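Local structure of similar to hydroxylamine oxidoreductase (Kuenenia stuttgartiensis, 6H5L) at the interface of chains A and B. The protein is an octahaem c-type cytochrome subunit, related to hydroxylamine oxidoreductase, of a 60-haem anammox reductase complex with an extended electron transfer pathway. Residues are numbered along the deposited sequence; one frame, centred on the assembly and turned at random. Chains: chain A/B, Similar to hydroxylamine oxidoreductase.

Contacts 1 and 2 lie about 28 Å apart, measured between the centres of their C-alpha atoms, and both draw on the long helix 480-513 of chain B. Contact 2 uses the beginning of this helix, B:Trp484 to B:Met493, against A:Asp237 and the helices 443-446 and 455-476 of chain A. Contact 1 uses its last turns, B:Ala503 to B:Ile511, against the same helix of chain A and A:Tyr394. The two chains are copies of one protein but bring largely different residues, and the interface is not an exact two-fold; Leu508 comes from both sides in contact 1. Six copies and six partner chains form the deposited assembly.

Contact 1: the interface of chains A and B. Residues chain A 394, 505, 508-509, 512; chain B 503, 507-508, 511.
B:Arg507 reaches from helix 480-513 of chain B into a slot between A:Tyr394, A:Leu508 and A:Glu512, and the tight part of the contact is built round it. Its CG stands anti to the backbone N (chi1 -175°) and the chain runs extended to NE, which carries the guanidinium well across the interface. Methylene CD lies over one face of the A:Tyr394 ring, 3.7 Å from the ring centroid, and the guanidinium stacks on the same tyrosine with the planes 27° apart. A:Leu508 CB sits over the centre of the opposite guanidinium face, 4.1 Å above its plane, so the flat group is clamped between aromatic and aliphatic surfaces. At its edge, NE donates to carboxylate atom OE2 of A:Glu512 at 2.6 Å, a salt bridge made on the syn side and 25° out of the carboxylate plane; NH2 adds weak bonds to both carboxylate oxygens. An alanine at B:Arg507 would probably leave the A:Glu512 carboxylate without its cationic mate and open a gap between A:Tyr394 and A:Leu508. Away from this clamp chain B buries less surface: B:Ala503 brushes the tyrosine rim, its carbonyl O 3.6 Å from A:Tyr394 CE2, and the two Leu508 side chains meet tip to tip, A:Leu508 CD2 lying 4.0 Å from B:Leu508 CD1. Past the carboxylate, B:Ile511 crosses A:Glu512 at about a right angle, its CD1 methyl 3.7 Å from A:Glu512 CG.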
ATOM      1  N   TYR A 394      11.317  73.091  27.255  1.00 39.32           N
ATOM      2  CA  TYR A 394      12.731  73.426  27.403  1.00 40.66           C
ATOM      3  C   TYR A 394      13.577  72.393  26.670  1.00 43.50           C
ATOM      4  O   TYR A 394      13.499  71.190  26.994  1.00 33.04           O
ATOM      5  CB  TYR A 394      13.126  73.506  28.878  1.00 40.34           C
ATOM      6  CG  TYR A 394      14.570  73.897  29.098  1.00 49.46           C
ATOM      7  CD1 TYR A 394      14.968  75.228  29.043  1.00 46.51           C
ATOM      8  CD2 TYR A 394      15.537  72.936  29.361  1.00 41.54           C
ATOM      9  CE1 TYR A 394      16.289  75.589  29.242  1.00 40.75           C
ATOM     10  CE2 TYR A 394      16.859  73.287  29.561  1.00 40.85           C
ATOM     11  CZ  TYR A 394      17.229  74.614  29.502  1.00 42.95           C
ATOM     12  OH  TYR A 394      18.545  74.963  29.702  1.00 56.28           O
ATOM     13  N   LEU A 505       8.394  70.279  34.804  1.00 32.79           N
ATOM     14  CA  LEU A 505       8.701  71.509  34.082  1.00 34.01           C
ATOM     15  C   LEU A 505       8.034  72.720  34.719  1.00 39.81           C
ATOM     16  O   LEU A 505       8.594  73.822  34.684  1.00 33.15           O
ATOM     17  CB  LEU A 505       8.280  71.375  32.619  1.00 31.31           C
ATOM     18  CG  LEU A 505       9.111  70.404  31.780  1.00 23.62           C
ATOM     19  CD1 LEU A 505       8.457  70.161  30.431  1.00 31.11           C
ATOM     20  CD2 LEU A 505      10.527  70.931  31.603  1.00 23.99           C
ATOM     21  N   LEU A 508      10.195  73.449  37.951  1.00 41.16           N
ATOM     22  CA  LEU A 508      11.440  74.144  37.640  1.00 38.95           C
ATOM     23  C   LEU A 508      11.186  75.604  37.291  1.00 42.92           C
ATOM     24  O   LEU A 508      11.945  76.489  37.702  1.00 46.38           O
ATOM     25  CB  LEU A 508      12.164  73.438  36.492  1.00 43.55           C
ATOM     26  CG  LEU A 508      13.415  72.635  36.855  1.00 40.79           C
ATOM     27  CD1 LEU A 508      13.116  71.602  37.933  1.00 44.65           C
ATOM     28  CD2 LEU A 508      13.996  71.966  35.620  1.00 37.87           C
ATOM     29  N   ALA A 509      10.125  75.876  36.527  1.00 44.02           N
ATOM     30  CA  ALA A 509       9.816  77.254  36.162  1.00 47.88           C
ATOM     31  C   ALA A 509       9.381  78.066  37.376  1.00 46.82           C
ATOM     32  O   ALA A 509       9.721  79.248  37.491  1.00 45.69           O
ATOM     33  CB  ALA A 509       8.736  77.282  35.083  1.00 39.32           C
ATOM     34  N   GLU A 512      12.636  79.196  38.753  1.00 50.94           N
ATOM     35  CA  GLU A 512      13.322  80.190  37.934  1.00 55.91           C
ATOM     36  C   GLU A 512      12.659  81.558  38.006  1.00 55.34           C
ATOM     37  O   GLU A 512      13.273  82.551  37.601  1.00 52.83           O
ATOM     38  CB  GLU A 512      13.385  79.727  36.475  1.00 50.60           C
ATOM     39  CG  GLU A 512      14.184  78.455  36.258  1.00 50.10           C
ATOM     40  CD  GLU A 512      14.169  77.991  34.815  1.00 61.31           C
ATOM     41  OE1 GLU A 512      13.467  78.614  33.992  1.00 63.67           O
ATOM     42  OE2 GLU A 512      14.861  76.998  34.505  1.00 58.82           O
TER
ATOM     43  N   ALA B 503      20.452  68.459  28.899  1.00 37.91           N
ATOM     44  CA  ALA B 503      19.909  69.801  29.081  1.00 34.71           C
ATOM     45  C   ALA B 503      19.324  69.983  30.474  1.00 31.02           C
ATOM     46  O   ALA B 503      19.350  71.094  31.014  1.00 33.34           O
ATOM     47  CB  ALA B 503      18.851  70.089  28.016  1.00 27.74           C
ATOM     48  N   ARG B 507      20.665  72.724  33.070  1.00 38.31           N
ATOM     49  CA  ARG B 507      19.684  73.672  33.587  1.00 30.35           C
ATOM     50  C   ARG B 507      19.730  73.736  35.108  1.00 38.55           C
ATOM     51  O   ARG B 507      19.689  74.824  35.694  1.00 45.51           O
ATOM     52  CB  ARG B 507      18.287  73.283  33.105  1.00 35.03           C
ATOM     53  CG  ARG B 507      17.193  74.261  33.486  1.00 40.33           C
ATOM     54  CD  ARG B 507      15.845  73.771  32.985  1.00 47.15           C
ATOM     55  NE  ARG B 507      14.788  74.765  33.147  1.00 51.15           N
ATOM     56  CZ  ARG B 507      13.524  74.569  32.787  1.00 50.95           C
ATOM     57  NH1 ARG B 507      13.159  73.414  32.246  1.00 43.71           N
ATOM     58  NH2 ARG B 507      12.625  75.525  32.967  1.00 47.32           N
ATOM     59  N   LEU B 508      19.812  72.576  35.765  1.00 41.16           N
ATOM     60  CA  LEU B 508      19.896  72.551  37.222  1.00 38.95           C
ATOM     61  C   LEU B 508      21.172  73.219  37.714  1.00 42.92           C
ATOM     62  O   LEU B 508      21.154  73.951  38.710  1.00 46.38           O
ATOM     63  CB  LEU B 508      19.818  71.109  37.728  1.00 43.55           C
ATOM     64  CG  LEU B 508      18.513  70.685  38.404  1.00 40.79           C
ATOM     65  CD1 LEU B 508      17.314  70.935  37.500  1.00 44.65           C
ATOM     66  CD2 LEU B 508      18.576  69.224  38.817  1.00 37.87           C
ATOM     67  N   ILE B 511      21.155  76.937  37.751  1.00 45.22           N
ATOM     68  CA  ILE B 511      20.415  77.490  38.880  1.00 40.51           C
ATOM     69  C   ILE B 511      21.227  77.406  40.166  1.00 49.93           C
ATOM     70  O   ILE B 511      21.213  78.336  40.977  1.00 53.84           O
ATOM     71  CB  ILE B 511      19.059  76.765  39.017  1.00 38.15           C
ATOM     72  CG1 ILE B 511      18.117  77.190  37.884  1.00 37.59           C
ATOM     73  CG2 ILE B 511      18.439  77.009  40.393  1.00 32.27           C
ATOM     74  CD1 ILE B 511      16.802  76.439  37.860  1.00 35.23           C
TER

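Contact 2: the interface of chains A and B. Residues chain A 237, 445-446, 465-466; chain B 484-485, 489, 493.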
ATOM      1  N   ASP A 237       4.491  49.309  16.121  1.00 23.99           N
ATOM      2  CA  ASP A 237       3.450  50.159  15.558  1.00 20.41           C
ATOM      3  C   ASP A 237       2.386  49.377  14.798  1.00 24.88           C
ATOM      4  O   ASP A 237       1.387  49.971  14.379  1.00 24.01           O
ATOM      5  CB  ASP A 237       4.061  51.232  14.643  1.00 23.81           C
ATOM      6  CG  ASP A 237       4.830  50.644  13.481  1.00 26.53           C
ATOM      7  OD1 ASP A 237       5.490  49.601  13.667  1.00 31.62           O
ATOM      8  OD2 ASP A 237       4.775  51.232  12.380  1.00 30.63           O
ATOM      9  N   MET A 445       9.505  59.999  16.478  1.00 34.80           N
ATOM     10  CA  MET A 445       9.587  58.545  16.547  1.00 22.46           C
ATOM     11  C   MET A 445      10.736  58.012  15.701  1.00 34.31           C
ATOM     12  O   MET A 445      11.309  56.964  16.017  1.00 27.15           O
ATOM     13  CB  MET A 445       8.268  57.934  16.072  1.00 29.97           C
ATOM     14  CG  MET A 445       7.799  56.720  16.835  1.00 43.90           C
ATOM     15  SD  MET A 445       6.833  57.182  18.282  1.00 36.21           S
ATOM     16  CE  MET A 445       6.426  55.566  18.927  1.00 33.22           C
ATOM     17  N   PHE A 446      11.088  58.725  14.632  1.00 34.33           N
ATOM     18  CA  PHE A 446      12.003  58.243  13.606  1.00 29.44           C
ATOM     19  C   PHE A 446      13.384  58.875  13.691  1.00 25.01           C
ATOM     20  O   PHE A 446      14.388  58.192  13.460  1.00 22.70           O
ATOM     21  CB  PHE A 446      11.419  58.510  12.211  1.00 26.97           C
ATOM     22  CG  PHE A 446      10.074  57.865  11.966  1.00 31.65           C
ATOM     23  CD1 PHE A 446       8.930  58.342  12.586  1.00 26.25           C
ATOM     24  CD2 PHE A 446       9.953  56.801  11.089  1.00 25.10           C
ATOM     25  CE1 PHE A 446       7.702  57.753  12.359  1.00 26.59           C
ATOM     26  CE2 PHE A 446       8.728  56.209  10.856  1.00 24.81           C
ATOM     27  CZ  PHE A 446       7.600  56.688  11.490  1.00 35.47           C
ATOM     28  N   PHE A 465       1.323  56.217  18.944  1.00 17.17           N
ATOM     29  CA  PHE A 465       1.851  55.519  17.781  1.00 17.64           C
ATOM     30  C   PHE A 465       2.384  54.126  18.089  1.00 21.91           C
ATOM     31  O   PHE A 465       2.606  53.351  17.153  1.00 31.50           O
ATOM     32  CB  PHE A 465       2.958  56.349  17.111  1.00 19.42           C
ATOM     33  CG  PHE A 465       3.286  55.904  15.712  1.00 23.37           C
ATOM     34  CD1 PHE A 465       2.438  56.208  14.660  1.00 23.95           C
ATOM     35  CD2 PHE A 465       4.438  55.182  15.450  1.00 24.88           C
ATOM     36  CE1 PHE A 465       2.732  55.800  13.372  1.00 20.38           C
ATOM     37  CE2 PHE A 465       4.738  54.770  14.164  1.00 28.24           C
ATOM     38  CZ  PHE A 465       3.884  55.081  13.123  1.00 27.77           C
ATOM     39  N   TRP A 466       2.605  53.785  19.357  1.00 19.62           N
ATOM     40  CA  TRP A 466       3.034  52.441  19.724  1.00 21.48           C
ATOM     41  C   TRP A 466       1.979  51.706  20.539  1.00 24.31           C
ATOM     42  O   TRP A 466       1.487  50.656  20.120  1.00 29.91           O
ATOM     43  CB  TRP A 466       4.347  52.496  20.518  1.00 20.44           C
ATOM     44  CG  TRP A 466       5.582  52.326  19.704  1.00 17.04           C
ATOM     45  CD1 TRP A 466       5.680  52.343  18.345  1.00 18.82           C
ATOM     46  CD2 TRP A 466       6.905  52.106  20.203  1.00 23.18           C
ATOM     47  NE1 TRP A 466       6.989  52.154  17.965  1.00 20.89           N
ATOM     48  CE2 TRP A 466       7.759  52.007  19.088  1.00 26.65           C
ATOM     49  CE3 TRP A 466       7.452  51.986  21.485  1.00 16.60           C
ATOM     50  CZ2 TRP A 466       9.131  51.789  19.215  1.00 26.28           C
ATOM     51  CZ3 TRP A 466       8.814  51.772  21.609  1.00 13.83           C
ATOM     52  CH2 TRP A 466       9.638  51.676  20.482  1.00 23.12           C
TER
ATOM     53  N   TRP B 484      14.669  48.280  11.878  1.00 21.41           N
ATOM     54  CA  TRP B 484      14.245  49.649  12.143  1.00 20.64           C
ATOM     55  C   TRP B 484      13.585  49.815  13.510  1.00 21.68           C
ATOM     56  O   TRP B 484      14.018  50.650  14.310  1.00 25.52           O
ATOM     57  CB  TRP B 484      13.287  50.133  11.051  1.00 17.68           C
ATOM     58  CG  TRP B 484      12.671  51.448  11.397  1.00 23.13           C
ATOM     59  CD1 TRP B 484      11.432  51.659  11.928  1.00 21.33           C
ATOM     60  CD2 TRP B 484      13.281  52.737  11.274  1.00 23.98           C
ATOM     61  NE1 TRP B 484      11.227  53.003  12.130  1.00 25.53           N
ATOM     62  CE2 TRP B 484      12.348  53.686  11.735  1.00 26.51           C
ATOM     63  CE3 TRP B 484      14.522  53.182  10.810  1.00 22.30           C
ATOM     64  CZ2 TRP B 484      12.620  55.052  11.749  1.00 26.30           C
ATOM     65  CZ3 TRP B 484      14.788  54.539  10.821  1.00 23.30           C
ATOM     66  CH2 TRP B 484      13.841  55.458  11.287  1.00 18.28           C
ATOM     67  N   TRP B 485      12.536  49.040  13.790  1.00 20.89           N
ATOM     68  CA  TRP B 485      11.712  49.298  14.967  1.00 18.39           C
ATOM     69  C   TRP B 485      12.290  48.726  16.254  1.00 20.60           C
ATOM     70  O   TRP B 485      11.958  49.222  17.335  1.00 24.45           O
ATOM     71  CB  TRP B 485      10.295  48.761  14.750  1.00 17.54           C
ATOM     72  CG  TRP B 485       9.445  49.694  13.943  1.00 21.48           C
ATOM     73  CD1 TRP B 485       8.855  49.437  12.739  1.00 24.67           C
ATOM     74  CD2 TRP B 485       9.110  51.046  14.273  1.00 18.55           C
ATOM     75  NE1 TRP B 485       8.163  50.543  12.306  1.00 23.97           N
ATOM     76  CE2 TRP B 485       8.306  51.545  13.230  1.00 20.49           C
ATOM     77  CE3 TRP B 485       9.407  51.884  15.353  1.00 20.75           C
ATOM     78  CZ2 TRP B 485       7.796  52.842  13.236  1.00 30.41           C
ATOM     79  CZ3 TRP B 485       8.902  53.169  15.356  1.00 28.92           C
ATOM     80  CH2 TRP B 485       8.105  53.637  14.305  1.00 29.80           C
ATOM     81  N   ALA B 489      15.091  53.134  15.268  1.00 21.16           N
ATOM     82  CA  ALA B 489      14.107  54.001  15.917  1.00 22.08           C
ATOM     83  C   ALA B 489      14.280  54.060  17.432  1.00 24.42           C
ATOM     84  O   ALA B 489      14.235  55.171  17.989  1.00 18.94           O
ATOM     85  CB  ALA B 489      12.690  53.573  15.517  1.00 17.31           C
ATOM     86  N   MET B 493      15.444  57.217  19.966  1.00 24.86           N
ATOM     87  CA  MET B 493      14.653  57.585  21.137  1.00 23.06           C
ATOM     88  C   MET B 493      15.523  57.742  22.376  1.00 26.03           C
ATOM     89  O   MET B 493      15.250  58.598  23.224  1.00 30.67           O
ATOM     90  CB  MET B 493      13.552  56.557  21.380  1.00 23.93           C
ATOM     91  CG  MET B 493      12.287  56.870  20.631  1.00 20.10           C
ATOM     92  SD  MET B 493      11.204  55.452  20.479  1.00 32.85           S
ATOM     93  CE  MET B 493       9.854  56.215  19.609  1.00 34.72           C
TER
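The indole of B:Trp485, near the start of helix 480-513, is met by chain A over one face and along its rim, while B:Trp484 of its own chain lies against the other face. A:Asp237 crosses it at about a right angle and holds its carboxylate, tilted 45° to the ring, above one face near the NE1 rim. Carboxylate atom OD1 comes to 3.1 Å from B:Trp485 NE1, but it stands above the ring and the N-H points elsewhere, so this is a carboxylate-on-face contact and not a hydrogen bond. A:Asp237 takes this place with CG between its own backbone N and carbonyl carbon (chi1 60°).

Further along the same face, A:Trp466 arrives edge-on, the planes 64° apart. Its pyrrole nitrogen NE1 leads, 3.4 Å from B:Trp485 CZ3 on the benzo ring. A:Phe465 brings its own rim to the tip of the indole, with CE2 3.6 Å from B:Trp485 CH2. From the other side A:Phe446 completes the aromatic cluster, again edge-to-face, its ring centroid 5.6 Å from that of the B:Trp485 six-membered ring. A:Phe446 also touches B:Trp484, the neighbour of B:Trp485 in the chain: the side chains cross at about a right angle and meet rim to rim through A:Phe446 CD2 and B:Trp484 CZ2, 3.3 Å apart. The CD1 rim of B:Trp484 lies against the face of B:Trp485 turned away from A:Asp237, so contacts on both faces are likely to limit how far the indole can turn.

A:Met445 closes the edge of the B:Trp485 indole with CG lying in the ring plane. Its chain bends at chi2, placing its terminal CE over one face of A:Trp466 within its own chain. B:Met493, two turns further along the helix and extended beyond CG, slants across to this thioether: its CE methyl lies 3.4 Å from A:Met445 SD.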